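Local coordinates for butyryl-CoA dehydrogenase (Marinomonas mediterranea, PDB 6CXT), which belongs to the acyl-CoA dehydrogenase family of flavoproteins and binds flavin-adenine dinucleotide at places where its subunits meet, at residues B[279-282]-B[283-287]; B[326-329]-B[330-334]; B[184-187]-B[188-192]. All coordinates share one frame; numbering follows the deposited sequence. Where two conformers were deposited one is given.

Contact 1 of 3, residues B[279-282]-B[283-287]; sequences QAVS and HRIAD. With FAD (flavin-adenine dinucleotide), chain D.
One face of the His283 imidazole is covered by Gln279, whose CB stands almost directly above the ring centre in a CH-pi contact, 4.0 Å from the centroid. Gln279 CG continues along the same face, 3.6 Å from His283 NE2, and the two side chains run side by side in the same direction. Their first torsions are nearly equal (-71° and -74°), each placing CG beside its own backbone N. Beyond CG the Gln279 chain is extended, with its amide plane turned 34° from the imidazole and its CD 3.7 Å from C2A of the FAD adenine. At His283 CD2, Ser282 OG approaches obliquely at 3.4 Å. All of this belongs to the first turns of helix 279-306, in the helical C-terminal domain of the acyl-CoA dehydrogenase fold, where subunits of the assembly come together. His283 NE2 is hydrogen-bonded to Glu371 of the second subunit, while Gln279 also packs on Ala280 of the third. The helical bond from His283 N to Gln279 O, 2.8 Å long, joins the backbones of the same two residues. On another side of the helix Val281 CG1 lies 4.0 Å from Ile285 CD1, and Ile285 packs against Leu258 and Ile262 of helix 248-267. Val281 and Ala280 also touch another bound FAD.

Contact 2 of 3, residues B[326-329]-B[330-334]; sequences AFVQ and SGIDS
Residues 326-334 form an uninterrupted part of helix 313-338, one of the long helices of the acyl-CoA dehydrogenase C-terminal domain. Four consecutive i to i+4 bonds carry the backbone through it: Ser330 N to Ala326 O, Gly331 N to Phe327 O, Ile332 N to Val328 O and Asp333 N to Gln329 O, with lengths of 2.8 to 3.0 Å. On one side of the helix Val328 and Ile332 lie alongside each other, pointing the same way. Val328 CG1, anti to its backbone N (chi1 166°), meets Ile332 CD1 at 4.0 Å, and Ile332 CG1 also rests 3.5 Å from Val328 O. Asp333 folds back along the helix: with CG beside the backbone N (chi1 -77°), its carboxylate carbon comes within 3.3 Å of Gln329 O. Two basic partners on helix 279-306, Arg284 (in the conformer given) and Arg291, take up OD1 and OD2 respectively as salt bridges, which would compensate for setting an anionic group so near a carbonyl oxygen. Ser330 O receives Ser334 N at 2.8 Å and, from the opposite face of its plane, Ser334 OG at 2.9 Å; Ser334 has two conformers, so the hydroxyl bond may be only partly populated. Ser330 OG is hydrogen-bonded to Asp257 OD2 of helix 248-267. The helix is thus packed on several sides: Met288 of helix 279-306 meets Ser330 and Asp333, Met254 of helix 248-267 meets Ala326 and Phe327, and helix 351-359 offers Ala356 to Phe327 and Val328, and Ile353 to Ile332.

Contact 3 of 3, residues B[184-187]-B[188-192]; sequences FVVP and RNTPG
Thr190 has its OG1 beside its own backbone N (chi1 -53°), and this torsion lets the hydroxyl and the amide converge on one acceptor, the carbonyl oxygen of Pro187. Both belong to a type I beta turn from Pro187 to Thr190, which begins on the last residue of strand 181-187 in the beta-rich middle domain of the acyl-CoA dehydrogenase fold. The turn-closing bond, Thr190 N to Pro187 O, is 3.2 Å long and fairly straight at the hydrogen (161°), although the amide approaches from well above the carbonyl plane. Thr190 OG1 donates to the same oxygen at 2.8 Å, from the same face but less tilted from the plane. Pro187 O is therefore gripped twice by a single residue, and the shorter bond is the one from the hydroxyl. The Thr190 side chain leaves its backbone toward the strand and crosses the proline ring obliquely, OG1 lying 3.5 Å from Pro187 CD. At the first corner of the turn Arg188 has its chain bent at the second torsion, and NH1 is hydrogen-bonded to the carbonyl oxygens of Ser161 and Ala163, tying the turn to the loop before strand 165-171. Thr190 meanwhile packs on Cys217 and Ile219 of strand 209-220, so the turn bridges strands of the two sheets of this domain. Back on the strand, Val186 and Thr190 cross at about a right angle, with Val186 CG1 3.9 Å from Thr190 OG1.

In the fold
Along the chain contact 3 comes first, followed by contacts 1 and 2. The last two lie in the C-terminal helical domain, on the successive helices 279-306 and 313-338, with centres 13 Å apart; the salt bridge of Arg284 NH1 to Asp333 OD1, 2.7 Å, joins them directly. Contact 3 belongs to the middle domain, on the other side of the chain's centre, its centre 51 Å from that of contact 1 and 39 Å from that of contact 2. The three therefore represent two domains of the protein: two helices that meet neighbouring subunits, with FAD touching contact 1, and a surface turn between strands that no other chain of the assembly touches.

Contact 1 of 3, residues B[279-282]-B[283-287]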
loop_
_atom_site.group_PDB
_atom_site.type_symbol
_atom_site.label_atom_id
_atom_site.label_comp_id
_atom_site.label_asym_id
_atom_site.label_seq_id
_atom_site.Cartn_x
_atom_site.Cartn_y
_atom_site.Cartn_z
ATOM N N GLN B 279 19.061 -0.324 2.273
ATOM C CA GLN B 279 17.815 0.436 2.612
ATOM C C GLN B 279 16.550 -0.393 2.406
ATOM O O GLN B 279 15.571 -0.143 3.074
ATOM C CB GLN B 279 17.721 1.764 1.820
ATOM C CG GLN B 279 18.750 2.735 2.351
ATOM C CD GLN B 279 18.787 4.040 1.585
ATOM O OE1 GLN B 279 19.217 5.066 2.154
ATOM N NE2 GLN B 279 18.274 4.056 0.380
ATOM N N ALA B 280 16.575 -1.395 1.534
ATOM C CA ALA B 280 15.405 -2.298 1.422
ATOM C C ALA B 280 15.092 -2.964 2.760
ATOM O O ALA B 280 13.899 -3.212 3.107
ATOM C CB ALA B 280 15.609 -3.349 0.318
ATOM N N VAL B 281 16.141 -3.235 3.545
ATOM C CA VAL B 281 15.990 -3.779 4.870
ATOM C C VAL B 281 15.781 -2.665 5.890
ATOM O O VAL B 281 14.816 -2.708 6.682
ATOM C CB VAL B 281 17.224 -4.635 5.288
ATOM C CG1 VAL B 281 17.105 -5.009 6.773
ATOM C CG2 VAL B 281 17.324 -5.835 4.371
ATOM N N SER B 282 16.689 -1.668 5.939
ATOM C CA SER B 282 16.623 -0.724 7.040
ATOM C C SER B 282 15.340 0.162 6.954
ATOM O O SER B 282 14.723 0.454 7.988
ATOM C CB SER B 282 17.875 0.194 7.073
ATOM O OG SER B 282 18.001 0.935 5.853
ATOM N N HIS B 283 14.951 0.551 5.742
ATOM C CA HIS B 283 13.733 1.438 5.597
ATOM C C HIS B 283 12.462 0.665 5.900
ATOM O O HIS B 283 11.532 1.230 6.465
ATOM C CB HIS B 283 13.705 2.086 4.237
ATOM C CG HIS B 283 14.726 3.178 4.142
ATOM N ND1 HIS B 283 14.589 4.275 3.319
ATOM C CD2 HIS B 283 15.850 3.373 4.865
ATOM C CE1 HIS B 283 15.633 5.078 3.484
ATOM N NE2 HIS B 283 16.395 4.572 4.443
ATOM N N ARG B 284 12.552 -0.616 5.599
ATOM C CA ARG B 284 11.456 -1.551 6.076
ATOM C C ARG B 284 11.273 -1.572 7.671
ATOM O O ARG B 284 10.219 -1.346 8.296
ATOM C CB ARG B 284 11.726 -2.978 5.589
ATOM C CG ARG B 284 10.634 -3.992 5.871
ATOM C CD ARG B 284 10.775 -5.272 5.039
ATOM N NE ARG B 284 10.574 -5.143 3.605
ATOM C CZ ARG B 284 9.406 -4.885 2.980
ATOM N NH1 ARG B 284 8.292 -4.746 3.627
ATOM N NH2 ARG B 284 9.360 -4.769 1.659
ATOM N N ILE B 285 12.462 -1.652 8.287
ATOM C CA ILE B 285 12.456 -1.575 9.764
ATOM C C ILE B 285 12.014 -0.202 10.270
ATOM O O ILE B 285 11.278 -0.106 11.305
ATOM C CB ILE B 285 13.838 -2.015 10.349
ATOM C CG1 ILE B 285 14.047 -3.481 9.968
ATOM C CG2 ILE B 285 13.875 -1.891 11.889
ATOM C CD1 ILE B 285 15.465 -4.015 10.290
ATOM N N ALA B 286 12.439 0.859 9.583
ATOM C CA ALA B 286 12.016 2.191 9.976
ATOM C C ALA B 286 10.457 2.276 9.968
ATOM O O ALA B 286 9.847 2.786 10.883
ATOM C CB ALA B 286 12.578 3.235 9.021
ATOM N N ASP B 287 9.854 1.711 8.938
ATOM C CA ASP B 287 8.384 1.738 8.846
ATOM C C ASP B 287 7.734 0.864 9.903
ATOM O O ASP B 287 6.645 1.201 10.364
ATOM C CB ASP B 287 7.907 1.308 7.457
ATOM C CG ASP B 287 8.147 2.350 6.377
ATOM O OD1 ASP B 287 8.307 3.568 6.668
ATOM O OD2 ASP B 287 8.231 1.925 5.176
HETATM P PA FAD D . 18.175 14.981 -3.903
HETATM O O1A FAD D . 18.852 15.131 -2.554
HETATM O O2A FAD D . 18.882 15.090 -5.243
HETATM O O5B FAD D . 17.298 13.610 -3.850
HETATM C C5B FAD D . 16.685 13.039 -5.028
HETATM C C4B FAD D . 16.146 11.666 -4.574
HETATM O O4B FAD D . 17.236 10.859 -4.059
HETATM C C3B FAD D . 15.126 11.822 -3.451
HETATM O O3B FAD D . 14.198 10.751 -3.668
HETATM C C2B FAD D . 15.956 11.489 -2.192
HETATM O O2B FAD D . 15.161 11.056 -1.060
HETATM C C1B FAD D . 16.953 10.423 -2.739
HETATM N N9A FAD D . 18.129 10.369 -1.846
HETATM C C8A FAD D . 19.114 11.298 -1.718
HETATM N N7A FAD D . 19.973 10.932 -0.703
HETATM C C5A FAD D . 19.515 9.767 -0.166
HETATM C C6A FAD D . 19.919 8.819 0.906
HETATM N N6A FAD D . 21.024 9.049 1.701
HETATM N N1A FAD D . 19.127 7.722 1.105
HETATM C C2A FAD D . 17.998 7.457 0.364
HETATM N N3A FAD D . 17.603 8.275 -0.638
HETATM C C4A FAD D . 18.291 9.411 -0.936
HETATM N N1 FAD D . 16.120 24.257 0.954
HETATM C C2 FAD D . 16.616 25.294 1.721
HETATM O O2 FAD D . 17.859 25.274 1.941
HETATM N N3 FAD D . 15.848 26.307 2.216
HETATM C C4 FAD D . 14.533 26.384 1.927
HETATM O O4 FAD D . 13.860 27.312 2.377
HETATM C C4X FAD D . 13.918 25.301 1.086
HETATM N N5 FAD D . 12.616 25.305 0.718
HETATM C C5X FAD D . 12.075 24.360 -0.100
HETATM C C6 FAD D . 10.697 24.465 -0.431
HETATM C C7 FAD D . 10.123 23.508 -1.294
HETATM C C7M FAD D . 8.670 23.649 -1.671
HETATM C C8 FAD D . 10.938 22.409 -1.837
HETATM C C8M FAD D . 10.330 21.384 -2.735
HETATM C C9 FAD D . 12.299 22.279 -1.486
HETATM C C9A FAD D . 12.883 23.234 -0.623
HETATM N N10 FAD D . 14.265 23.178 -0.256
HETATM C C10 FAD D . 14.796 24.209 0.594
HETATM C "C1'" FAD D . 15.145 22.129 -0.753
HETATM C "C2'" FAD D . 14.819 20.807 -0.020
HETATM O "O2'" FAD D . 15.234 20.791 1.358
HETATM C "C3'" FAD D . 15.383 19.657 -0.840
HETATM O "O3'" FAD D . 14.629 19.628 -2.069
HETATM C "C4'" FAD D . 15.492 18.275 -0.174
HETATM O "O4'" FAD D . 16.490 18.304 0.894
HETATM C "C5'" FAD D . 15.902 17.200 -1.191
HETATM O "O5'" FAD D . 17.065 17.668 -1.886
HETATM P P FAD D . 17.092 17.609 -3.457
HETATM O O1P FAD D . 18.451 18.100 -3.966
HETATM O O2P FAD D . 15.898 18.297 -4.092
HETATM O O3P FAD D . 16.982 16.068 -3.888
#

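Contact 2 of 3, residues B[326-329]-B[330-334]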
loop_
_atom_site.group_PDB
_atom_site.type_symbol
_atom_site.label_atom_id
_atom_site.label_comp_id
_atom_site.label_asym_id
_atom_site.label_seq_id
_atom_site.Cartn_x
_atom_site.Cartn_y
_atom_site.Cartn_z
ATOM N N ALA B 326 -1.193 -3.133 11.860
ATOM C CA ALA B 326 0.268 -2.993 12.031
ATOM C C ALA B 326 0.895 -4.344 12.404
ATOM O O ALA B 326 1.988 -4.666 11.965
ATOM C CB ALA B 326 0.602 -1.906 13.060
ATOM N N PHE B 327 0.164 -5.160 13.176
ATOM C CA PHE B 327 0.665 -6.412 13.665
ATOM C C PHE B 327 0.800 -7.397 12.505
ATOM O O PHE B 327 1.791 -8.116 12.415
ATOM C CB PHE B 327 -0.201 -6.934 14.853
ATOM C CG PHE B 327 0.321 -8.170 15.540
ATOM C CD1 PHE B 327 1.702 -8.465 15.620
ATOM C CD2 PHE B 327 -0.587 -9.009 16.224
ATOM C CE1 PHE B 327 2.176 -9.598 16.329
ATOM C CE2 PHE B 327 -0.120 -10.134 16.898
ATOM C CZ PHE B 327 1.259 -10.434 16.949
ATOM N N VAL B 328 -0.141 -7.390 11.572
ATOM C CA VAL B 328 -0.006 -8.238 10.371
ATOM C C VAL B 328 1.251 -7.786 9.563
ATOM O O VAL B 328 2.064 -8.617 9.133
ATOM C CB VAL B 328 -1.299 -8.110 9.473
ATOM C CG1 VAL B 328 -1.076 -8.699 8.068
ATOM C CG2 VAL B 328 -2.474 -8.869 10.143
ATOM N N GLN B 329 1.425 -6.490 9.391
ATOM C CA GLN B 329 2.569 -6.004 8.620
ATOM C C GLN B 329 3.882 -6.350 9.345
ATOM O O GLN B 329 4.861 -6.712 8.701
ATOM C CB GLN B 329 2.452 -4.502 8.388
ATOM C CG GLN B 329 1.218 -4.092 7.571
ATOM C CD GLN B 329 1.046 -2.600 7.521
ATOM O OE1 GLN B 329 0.497 -1.992 8.460
ATOM N NE2 GLN B 329 1.483 -1.987 6.437
ATOM N N SER B 330 3.871 -6.209 10.666
ATOM C CA SER B 330 5.035 -6.541 11.496
ATOM C C SER B 330 5.430 -8.036 11.326
ATOM O O SER B 330 6.611 -8.383 11.133
ATOM C CB SER B 330 4.715 -6.249 12.978
ATOM O OG SER B 330 5.887 -6.539 13.780
ATOM N N GLY B 331 4.418 -8.935 11.383
ATOM C CA GLY B 331 4.657 -10.360 11.192
ATOM C C GLY B 331 5.267 -10.640 9.805
ATOM O O GLY B 331 6.190 -11.456 9.686
ATOM N N ILE B 332 4.733 -10.023 8.758
ATOM C CA ILE B 332 5.274 -10.251 7.446
ATOM C C ILE B 332 6.707 -9.655 7.339
ATOM O O ILE B 332 7.643 -10.314 6.872
ATOM C CB ILE B 332 4.369 -9.621 6.371
ATOM C CG1 ILE B 332 3.007 -10.390 6.313
ATOM C CG2 ILE B 332 5.062 -9.625 4.992
ATOM C CD1 ILE B 332 1.948 -9.507 5.643
ATOM N N ASP B 333 6.858 -8.437 7.798
ATOM C CA ASP B 333 8.173 -7.753 7.654
ATOM C C ASP B 333 9.300 -8.473 8.487
ATOM O O ASP B 333 10.455 -8.593 8.025
ATOM C CB ASP B 333 8.041 -6.283 8.076
ATOM C CG ASP B 333 7.377 -5.442 7.011
ATOM O OD1 ASP B 333 7.327 -5.855 5.865
ATOM O OD2 ASP B 333 7.014 -4.304 7.291
ATOM N N SER B 334 8.959 -8.964 9.679
ATOM C CA SER B 334 9.897 -9.756 10.487
ATOM C C SER B 334 10.392 -10.978 9.712
ATOM O O SER B 334 11.586 -11.316 9.746
ATOM C CB SER B 334 9.249 -10.187 11.798
ATOM O OG SER B 334 9.044 -9.044 12.594
#

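Contact 3 of 3, residues B[184-187]-B[188-192]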
loop_
_atom_site.group_PDB
_atom_site.type_symbol
_atom_site.label_atom_id
_atom_site.label_comp_id
_atom_site.label_asym_id
_atom_site.label_seq_id
_atom_site.Cartn_x
_atom_site.Cartn_y
_atom_site.Cartn_z
ATOM N N PHE B 184 -26.431 -13.395 29.470
ATOM C CA PHE B 184 -26.539 -14.337 30.603
ATOM C C PHE B 184 -25.161 -14.917 30.907
ATOM O O PHE B 184 -24.372 -15.147 29.985
ATOM C CB PHE B 184 -27.407 -15.532 30.167
ATOM C CG PHE B 184 -28.828 -15.169 29.845
ATOM C CD1 PHE B 184 -29.797 -15.080 30.872
ATOM C CD2 PHE B 184 -29.219 -14.948 28.523
ATOM C CE1 PHE B 184 -31.116 -14.772 30.561
ATOM C CE2 PHE B 184 -30.541 -14.626 28.202
ATOM C CZ PHE B 184 -31.499 -14.557 29.235
ATOM N N VAL B 185 -24.873 -15.141 32.173
ATOM C CA VAL B 185 -23.706 -15.922 32.583
ATOM C C VAL B 185 -24.197 -17.347 32.766
ATOM O O VAL B 185 -25.109 -17.584 33.576
ATOM C CB VAL B 185 -23.136 -15.418 33.911
ATOM C CG1 VAL B 185 -22.000 -16.326 34.399
ATOM C CG2 VAL B 185 -22.644 -13.985 33.778
ATOM N N VAL B 186 -23.648 -18.291 32.004
ATOM C CA VAL B 186 -24.131 -19.668 31.985
ATOM C C VAL B 186 -23.027 -20.543 32.600
ATOM O O VAL B 186 -21.968 -20.716 31.976
ATOM C CB VAL B 186 -24.497 -20.133 30.579
ATOM C CG1 VAL B 186 -24.998 -21.583 30.569
ATOM C CG2 VAL B 186 -25.530 -19.200 29.960
ATOM N N PRO B 187 -23.245 -21.088 33.784
ATOM C CA PRO B 187 -22.210 -21.951 34.338
ATOM C C PRO B 187 -21.988 -23.209 33.487
ATOM O O PRO B 187 -22.895 -23.736 32.920
ATOM C CB PRO B 187 -22.725 -22.279 35.741
ATOM C CG PRO B 187 -23.767 -21.272 36.020
ATOM C CD PRO B 187 -24.360 -20.897 34.704
ATOM N N ARG B 188 -20.745 -23.640 33.396
ATOM C CA ARG B 188 -20.351 -24.817 32.651
ATOM C C ARG B 188 -21.114 -26.087 33.077
ATOM O O ARG B 188 -21.440 -26.839 32.260
ATOM C CB ARG B 188 -18.846 -25.042 32.767
ATOM C CG ARG B 188 -18.262 -26.184 31.965
ATOM C CD ARG B 188 -18.573 -26.161 30.497
ATOM N NE ARG B 188 -17.851 -27.154 29.740
ATOM C CZ ARG B 188 -16.584 -27.072 29.400
ATOM N NH1 ARG B 188 -15.868 -26.047 29.766
ATOM N NH2 ARG B 188 -16.041 -28.037 28.700
ATOM N N ASN B 189 -21.389 -26.262 34.359
ATOM C CA ASN B 189 -22.109 -27.433 34.851
ATOM C C ASN B 189 -23.620 -27.482 34.539
ATOM O O ASN B 189 -24.283 -28.391 34.912
ATOM C CB ASN B 189 -21.797 -27.671 36.332
ATOM C CG ASN B 189 -20.326 -27.980 36.579
ATOM O OD1 ASN B 189 -19.588 -28.143 35.657
ATOM N ND2 ASN B 189 -19.919 -28.029 37.820
ATOM N N THR B 190 -24.137 -26.491 33.853
ATOM C CA THR B 190 -25.557 -26.464 33.435
ATOM C C THR B 190 -25.800 -27.650 32.478
ATOM O O THR B 190 -25.200 -27.713 31.371
ATOM C CB THR B 190 -25.943 -25.121 32.752
ATOM O OG1 THR B 190 -25.569 -24.024 33.595
ATOM C CG2 THR B 190 -27.426 -25.076 32.385
ATOM N N PRO B 191 -26.709 -28.606 32.862
ATOM C CA PRO B 191 -27.039 -29.638 31.921
ATOM C C PRO B 191 -27.498 -29.105 30.599
ATOM O O PRO B 191 -28.306 -28.164 30.510
ATOM C CB PRO B 191 -28.191 -30.412 32.621
ATOM C CG PRO B 191 -27.825 -30.277 34.061
ATOM C CD PRO B 191 -27.436 -28.808 34.136
ATOM N N GLY B 192 -26.991 -29.725 29.545
ATOM C CA GLY B 192 -27.390 -29.348 28.187
ATOM C C GLY B 192 -26.247 -28.638 27.392
ATOM O O GLY B 192 -26.362 -28.473 26.176
#